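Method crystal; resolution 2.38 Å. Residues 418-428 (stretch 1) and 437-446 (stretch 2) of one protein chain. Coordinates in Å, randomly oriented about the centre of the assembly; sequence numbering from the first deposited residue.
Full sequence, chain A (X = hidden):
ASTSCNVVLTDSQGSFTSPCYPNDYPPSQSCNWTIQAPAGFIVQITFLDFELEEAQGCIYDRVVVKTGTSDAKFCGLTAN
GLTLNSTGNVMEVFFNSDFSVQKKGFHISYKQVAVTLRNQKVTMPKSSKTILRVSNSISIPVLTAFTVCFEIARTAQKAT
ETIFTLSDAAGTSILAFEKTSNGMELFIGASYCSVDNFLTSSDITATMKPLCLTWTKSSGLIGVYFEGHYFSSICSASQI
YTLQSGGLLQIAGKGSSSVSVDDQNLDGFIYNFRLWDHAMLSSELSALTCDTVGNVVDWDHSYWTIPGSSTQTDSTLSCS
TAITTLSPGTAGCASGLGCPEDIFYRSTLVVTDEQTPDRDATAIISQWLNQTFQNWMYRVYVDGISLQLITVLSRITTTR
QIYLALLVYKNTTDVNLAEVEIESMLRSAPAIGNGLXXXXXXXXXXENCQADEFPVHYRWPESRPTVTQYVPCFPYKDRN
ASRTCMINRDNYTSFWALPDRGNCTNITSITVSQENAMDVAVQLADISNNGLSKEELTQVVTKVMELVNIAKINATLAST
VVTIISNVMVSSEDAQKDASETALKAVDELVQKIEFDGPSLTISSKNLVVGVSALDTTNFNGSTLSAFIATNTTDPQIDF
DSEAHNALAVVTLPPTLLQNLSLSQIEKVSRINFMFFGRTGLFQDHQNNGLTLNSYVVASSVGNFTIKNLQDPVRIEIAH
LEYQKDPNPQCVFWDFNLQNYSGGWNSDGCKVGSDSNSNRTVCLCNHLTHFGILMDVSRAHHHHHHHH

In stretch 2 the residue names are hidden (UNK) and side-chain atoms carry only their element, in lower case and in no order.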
ATOM      1  N   ALA A 418      -3.025 -12.208  23.909  1.00 31.73           N
ATOM      2  CA  ALA A 418      -4.260 -12.697  23.277  1.00 38.27           C
ATOM      3  C   ALA A 418      -5.457 -12.737  24.250  1.00 51.66           C
ATOM      4  O   ALA A 418      -5.291 -13.019  25.441  1.00 54.61           O
ATOM      5  CB  ALA A 418      -4.035 -14.081  22.688  1.00 33.85           C
ATOM      6  N   GLU A 419      -6.665 -12.489  23.726  1.00 55.02           N
ATOM      7  CA  GLU A 419      -7.834 -12.346  24.586  1.00 52.57           C
ATOM      8  C   GLU A 419      -8.284 -13.665  25.185  1.00 51.94           C
ATOM      9  O   GLU A 419      -8.729 -13.692  26.336  1.00 54.57           O
ATOM     10  CB  GLU A 419      -9.015 -11.759  23.825  1.00 55.32           C
ATOM     11  CG  GLU A 419      -8.712 -10.893  22.635  1.00 59.09           C
ATOM     12  CD  GLU A 419      -9.967 -10.688  21.816  1.00 60.82           C
ATOM     13  OE1 GLU A 419     -10.615 -11.706  21.486  1.00 61.64           O
ATOM     14  OE2 GLU A 419     -10.349  -9.519  21.577  1.00 60.27           O
ATOM     15  N   VAL A 420      -8.178 -14.766  24.435  1.00 51.52           N
ATOM     16  CA  VAL A 420      -8.716 -16.032  24.938  1.00 50.39           C
ATOM     17  C   VAL A 420      -7.795 -16.636  25.992  1.00 52.96           C
ATOM     18  O   VAL A 420      -8.221 -17.512  26.768  1.00 56.04           O
ATOM     19  CB  VAL A 420      -8.985 -17.028  23.790  1.00 47.36           C
ATOM     20  CG1 VAL A 420      -9.762 -16.373  22.659  1.00 48.42           C
ATOM     21  CG2 VAL A 420      -7.682 -17.607  23.266  1.00 46.81           C
ATOM     22  N   GLU A 421      -6.544 -16.153  26.081  1.00 51.92           N
ATOM     23  CA  GLU A 421      -5.669 -16.587  27.162  1.00 55.00           C
ATOM     24  C   GLU A 421      -5.970 -15.819  28.439  1.00 46.79           C
ATOM     25  O   GLU A 421      -5.849 -16.371  29.539  1.00 40.21           O
ATOM     26  CB  GLU A 421      -4.198 -16.427  26.775  1.00 65.25           C
ATOM     27  CG  GLU A 421      -3.821 -16.785  25.310  1.00 74.09           C
ATOM     28  CD  GLU A 421      -3.002 -18.075  25.198  1.00 78.77           C
ATOM     29  OE1 GLU A 421      -2.509 -18.546  26.260  1.00 81.78           O
ATOM     30  OE2 GLU A 421      -2.811 -18.573  24.052  1.00 77.20           O
ATOM     31  N   ILE A 422      -6.390 -14.553  28.310  1.00 47.82           N
ATOM     32  CA  ILE A 422      -6.827 -13.782  29.475  1.00 41.09           C
ATOM     33  C   ILE A 422      -8.115 -14.367  30.050  1.00 35.98           C
ATOM     34  O   ILE A 422      -8.268 -14.475  31.277  1.00 32.56           O
ATOM     35  CB  ILE A 422      -6.996 -12.295  29.103  1.00 32.71           C
ATOM     36  CG1 ILE A 422      -5.727 -11.742  28.460  1.00 25.68           C
ATOM     37  CG2 ILE A 422      -7.338 -11.473  30.319  1.00 30.86           C
ATOM     38  CD1 ILE A 422      -5.874 -10.316  27.984  1.00 25.13           C
ATOM     39  N   GLU A 423      -9.031 -14.791  29.164  1.00 33.95           N
ATOM     40  CA  GLU A 423     -10.251 -15.476  29.575  1.00 36.60           C
ATOM     41  C   GLU A 423      -9.945 -16.793  30.280  1.00 42.51           C
ATOM     42  O   GLU A 423     -10.535 -17.089  31.325  1.00 45.65           O
ATOM     43  CB  GLU A 423     -11.157 -15.715  28.366  1.00 36.80           C
ATOM     44  CG  GLU A 423     -11.655 -14.439  27.705  1.00 42.23           C
ATOM     45  CD  GLU A 423     -12.502 -14.696  26.466  1.00 47.49           C
ATOM     46  OE1 GLU A 423     -13.266 -13.788  26.065  1.00 48.07           O
ATOM     47  OE2 GLU A 423     -12.417 -15.810  25.905  1.00 50.73           O
ATOM     48  N   SER A 424      -8.962 -17.548  29.789  1.00 43.93           N
ATOM     49  CA  SER A 424      -8.677 -18.838  30.405  1.00 41.27           C
ATOM     50  C   SER A 424      -7.841 -18.740  31.679  1.00 34.42           C
ATOM     51  O   SER A 424      -7.927 -19.648  32.515  1.00 37.25           O
ATOM     52  CB  SER A 424      -7.995 -19.773  29.401  1.00 46.64           C
ATOM     53  OG  SER A 424      -6.716 -19.287  29.046  1.00 52.41           O
ATOM     54  N   MET A 425      -7.024 -17.691  31.863  1.00 31.24           N
ATOM     55  CA  MET A 425      -6.408 -17.520  33.183  1.00 36.38           C
ATOM     56  C   MET A 425      -7.411 -17.057  34.226  1.00 42.32           C
ATOM     57  O   MET A 425      -7.234 -17.344  35.419  1.00 47.03           O
ATOM     58  CB  MET A 425      -5.253 -16.539  33.152  1.00 40.89           C
ATOM     59  CG  MET A 425      -4.143 -16.976  32.271  1.00 52.80           C
ATOM     60  SD  MET A 425      -3.358 -15.515  31.585  1.00 60.98           S
ATOM     61  CE  MET A 425      -2.660 -14.820  33.043  1.00 61.58           C
ATOM     62  N   LEU A 426      -8.464 -16.351  33.805  1.00 35.85           N
ATOM     63  CA  LEU A 426      -9.514 -15.989  34.743  1.00 27.55           C
ATOM     64  C   LEU A 426     -10.488 -17.139  34.981  1.00 26.85           C
ATOM     65  O   LEU A 426     -10.883 -17.364  36.130  1.00 27.40           O
ATOM     66  CB  LEU A 426     -10.249 -14.750  34.253  1.00 30.18           C
ATOM     67  CG  LEU A 426      -9.431 -13.460  34.267  1.00 28.68           C
ATOM     68  CD1 LEU A 426     -10.293 -12.338  33.791  1.00 24.99           C
ATOM     69  CD2 LEU A 426      -8.875 -13.154  35.651  1.00 30.52           C
ATOM     70  N   ARG A 427     -10.866 -17.888  33.927  1.00 23.09           N
ATOM     71  CA  ARG A 427     -11.807 -19.009  34.068  1.00 25.81           C
ATOM     72  C   ARG A 427     -11.246 -20.150  34.908  1.00 35.42           C
ATOM     73  O   ARG A 427     -12.021 -20.892  35.532  1.00 40.09           O
ATOM     74  CB  ARG A 427     -12.201 -19.566  32.704  1.00 23.11           C
ATOM     75  CG  ARG A 427     -13.305 -18.809  32.015  1.00 26.00           C
ATOM     76  CD  ARG A 427     -13.470 -19.222  30.557  1.00 28.41           C
ATOM     77  NE  ARG A 427     -13.935 -18.102  29.748  1.00 35.11           N
ATOM     78  CZ  ARG A 427     -13.922 -18.090  28.416  1.00 41.52           C
ATOM     79  NH1 ARG A 427     -13.468 -19.155  27.759  1.00 44.97           N
ATOM     80  NH2 ARG A 427     -14.360 -17.025  27.735  1.00 39.20           N
ATOM     81  N   SER A 428      -9.914 -20.304  34.947  1.00 38.56           N
ATOM     82  CA  SER A 428      -9.261 -21.317  35.769  1.00 35.47           C
ATOM     83  C   SER A 428      -8.982 -20.836  37.193  1.00 36.20           C
ATOM     84  O   SER A 428      -8.270 -21.515  37.939  1.00 41.94           O
ATOM     85  CB  SER A 428      -7.960 -21.781  35.114  1.00 33.85           C
ATOM     86  OG  SER A 428      -6.958 -20.784  35.195  1.00 34.33           O
ATOM     87  N   UNK A 437     -17.776 -15.755  43.222  1.00 25.38           N
ATOM     88  CA  UNK A 437     -17.549 -16.821  42.256  1.00 25.82           C
ATOM     89  C   UNK A 437     -17.731 -16.278  40.856  1.00 32.08           C
ATOM     90  O   UNK A 437     -18.776 -15.699  40.565  1.00 37.83           O
ATOM     91  c   UNK A 437     -18.546 -17.956  42.468  1.00 24.20           C
ATOM     92  o   UNK A 437     -18.421 -18.439  43.797  1.00 26.89           O
ATOM     93  c   UNK A 437     -18.311 -19.089  41.501  1.00 24.28           C
ATOM     94  N   UNK A 438     -16.747 -16.491  39.984  1.00 31.69           N
ATOM     95  CA  UNK A 438     -16.885 -16.090  38.588  1.00 34.97           C
ATOM     96  C   UNK A 438     -17.805 -17.069  37.850  1.00 37.37           C
ATOM     97  O   UNK A 438     -17.541 -18.276  37.827  1.00 40.43           O
ATOM     98  c   UNK A 438     -14.061 -16.185  35.940  1.00 22.74           C
ATOM     99  c   UNK A 438     -15.371 -15.673  36.460  1.00 25.18           C
ATOM    100  c   UNK A 438     -15.503 -16.033  37.935  1.00 31.53           C
ATOM    101  c   UNK A 438     -15.437 -14.185  36.309  1.00 26.14           C
ATOM    102  N   UNK A 439     -18.886 -16.551  37.257  1.00 33.42           N
ATOM    103  CA  UNK A 439     -19.833 -17.350  36.476  1.00 35.76           C
ATOM    104  C   UNK A 439     -19.502 -17.362  34.996  1.00 35.43           C
ATOM    105  O   UNK A 439     -19.799 -18.339  34.292  1.00 37.39           O
ATOM    106  o   UNK A 439     -22.516 -16.007  38.450  1.00 47.63           O
ATOM    107  o   UNK A 439     -21.422 -17.920  38.702  1.00 51.15           O
ATOM    108  c   UNK A 439     -21.771 -16.920  38.026  1.00 47.32           C
ATOM    109  c   UNK A 439     -21.258 -16.809  36.623  1.00 41.34           C
ATOM    110  N   UNK A 440     -18.911 -16.271  34.524  1.00 35.19           N
ATOM    111  CA  UNK A 440     -18.730 -15.987  33.115  1.00 31.58           C
ATOM    112  C   UNK A 440     -17.728 -14.857  33.019  1.00 30.30           C
ATOM    113  O   UNK A 440     -17.721 -13.955  33.866  1.00 32.22           O
ATOM    114  c   UNK A 440     -20.059 -15.594  32.465  1.00 35.32           C
ATOM    115  o   UNK A 440     -19.862 -14.651  31.428  1.00 44.34           O
ATOM    116  N   UNK A 441     -16.872 -14.915  32.000  1.00 26.93           N
ATOM    117  CA  UNK A 441     -16.044 -13.767  31.639  1.00 21.88           C
ATOM    118  C   UNK A 441     -15.872 -13.782  30.129  1.00 23.01           C
ATOM    119  O   UNK A 441     -15.705 -14.846  29.526  1.00 29.14           O
ATOM    120  c   UNK A 441     -14.693 -13.767  32.397  1.00 25.42           C
ATOM    121  c   UNK A 441     -13.805 -12.594  31.996  1.00 24.86           C
ATOM    122  c   UNK A 441     -13.950 -15.096  32.258  1.00 31.23           C
ATOM    123  N   UNK A 442     -16.036 -12.619  29.503  1.00 25.12           N
ATOM    124  CA  UNK A 442     -15.584 -12.382  28.138  1.00 26.11           C
ATOM    125  C   UNK A 442     -14.601 -11.218  28.170  1.00 25.63           C
ATOM    126  O   UNK A 442     -14.822 -10.248  28.901  1.00 24.96           O
ATOM    127  c   UNK A 442     -16.751 -12.055  27.214  1.00 24.13           C
ATOM    128  c   UNK A 442     -17.853 -13.123  27.296  1.00 25.37           C
ATOM    129  o   UNK A 442     -17.302 -10.818  27.641  1.00 26.18           O
ATOM    130  N   UNK A 443     -13.505 -11.328  27.413  1.00 26.24           N
ATOM    131  CA  UNK A 443     -12.487 -10.281  27.295  1.00 24.39           C
ATOM    132  C   UNK A 443     -12.345  -9.932  25.820  1.00 28.76           C
ATOM    133  O   UNK A 443     -12.209 -10.827  24.979  1.00 31.68           O
ATOM    134  c   UNK A 443     -11.248 -11.055  29.349  1.00 21.97           C
ATOM    135  c   UNK A 443     -10.069  -9.640  27.694  1.00 21.07           C
ATOM    136  c   UNK A 443     -11.126 -10.719  27.876  1.00 22.33           C
ATOM    137  N   UNK A 444     -12.402  -8.637  25.507  1.00 31.67           N
ATOM    138  CA  UNK A 444     -12.262  -8.139  24.150  1.00 30.09           C
ATOM    139  C   UNK A 444     -11.087  -7.180  24.080  1.00 30.92           C
ATOM    140  O   UNK A 444     -10.920  -6.316  24.948  1.00 30.97           O
ATOM    141  c   UNK A 444     -13.539  -7.442  23.677  1.00 27.36           C
ATOM    142  n   UNK A 444     -15.884  -8.009  23.788  1.00 40.82           N
ATOM    143  o   UNK A 444     -14.440  -9.546  23.015  1.00 40.63           O
ATOM    144  c   UNK A 444     -14.667  -8.417  23.457  1.00 35.76           C
ATOM    145  N   UNK A 445     -10.260  -7.368  23.059  1.00 32.22           N
ATOM    146  CA  UNK A 445      -9.207  -6.413  22.773  1.00 31.11           C
ATOM    147  C   UNK A 445      -9.837  -5.115  22.302  1.00 27.55           C
ATOM    148  O   UNK A 445     -10.790  -5.121  21.509  1.00 23.85           O
ATOM    149  c   UNK A 445      -6.133  -5.820  22.216  1.00 31.55           C
ATOM    150  c   UNK A 445      -6.524  -6.881  20.007  1.00 34.26           C
ATOM    151  c   UNK A 445      -7.153  -6.114  21.148  1.00 33.67           C
ATOM    152  c   UNK A 445      -8.264  -6.979  21.721  1.00 34.02           C
ATOM    153  N   UNK A 446      -9.338  -4.008  22.854  1.00 27.34           N
ATOM    154  CA  UNK A 446      -9.936  -2.699  22.626  1.00 27.23           C
ATOM    155  C   UNK A 446      -9.724  -2.257  21.185  1.00 32.76           C
ATOM    156  O   UNK A 446      -8.604  -2.318  20.664  1.00 40.24           O
ATOM    157  c   UNK A 446      -9.338  -1.678  23.582  1.00 25.21           C
ATOM    158  c   UNK A 446      -9.686   0.609  25.791  1.00 35.77           C
ATOM    159  s   UNK A 446     -10.776   0.352  24.427  0.88 32.56           S
ATOM    160  c   UNK A 446      -9.646  -0.265  23.242  1.00 26.69           C
TER

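Position 437 carries one side-chain carbon bearing an oxygen and a second carbon. A beta-branched side chain with one hydroxyl is threonine; Thr 437 lies beyond reach of the helix. At 438 four carbons fork at the second, the pattern of leucine, and one terminal methyl approaches the helix's last turn: CD2 of Leu 438 lies 3.4 Å from O of Leu 426 and 4.1 Å from CA of Arg 427.

Position 439 has two carbons, the second carrying two oxygens. It is out of reach of the helix. Shape alone would not separate a carboxylate from an amide, but the two oxygens make it Asp 439. At 440 a single carbon followed by one oxygen gives Ser 440, whose CB points away from the helix.

Position 441 shows three carbons, two of them on the first: Val 441. Its CG2 packs 4.0 Å from CD1 of Leu 426, and its backbone O accepts a hydrogen bond from NH2 of Arg 427 (3.1 Å, 167° at the hydrogen), lying near the guanidinium plane.

At 442 one carbon carries an oxygen and a carbon, so this is Thr 442. Its side chain is directed away overall, although CB comes within 4.1 Å of OE1 of Glu 423. Position 443 again has three carbons with the branch at the first. This is Val 443, directed toward the helix, with CG2 4.1 Å from CG2 of Ile 422; its backbone N donates to OE1 of Glu 423 (2.8 Å, 174°).

Position 444 has two carbons, the second carrying one oxygen and one nitrogen, hence Asn 444, with CB pointing away. At 445 four carbons forking at the second identify Leu 445. Its backbone N donates to OE2 of Glu 419 at 2.6 Å and 173°, a short and nearly linear bond. Position 446 is an unbranched run of two carbons, a sulfur and a carbon, which is Met 446; it points away and makes no contact.

The helix and strand run roughly antiparallel, at 154° and 7.6 Å at closest approach. Three charged side chains, Glu 419, Glu 423 and Arg 427, recur every four residues along the helix and meet backbone groups of 445, 443 and 441, every second residue of the strand. The salt bridge from NH2 of Arg 427 to OE2 of Glu 423 (2.9 Å) links two of these polar arms. Beside them, Ile 422 and Leu 426 pack against the valines and Leu 438, so apolar contact accompanies the polar clasp; together the stretches bury 492 Å².

Stretch 2 437-446: TLDSVTVNLM
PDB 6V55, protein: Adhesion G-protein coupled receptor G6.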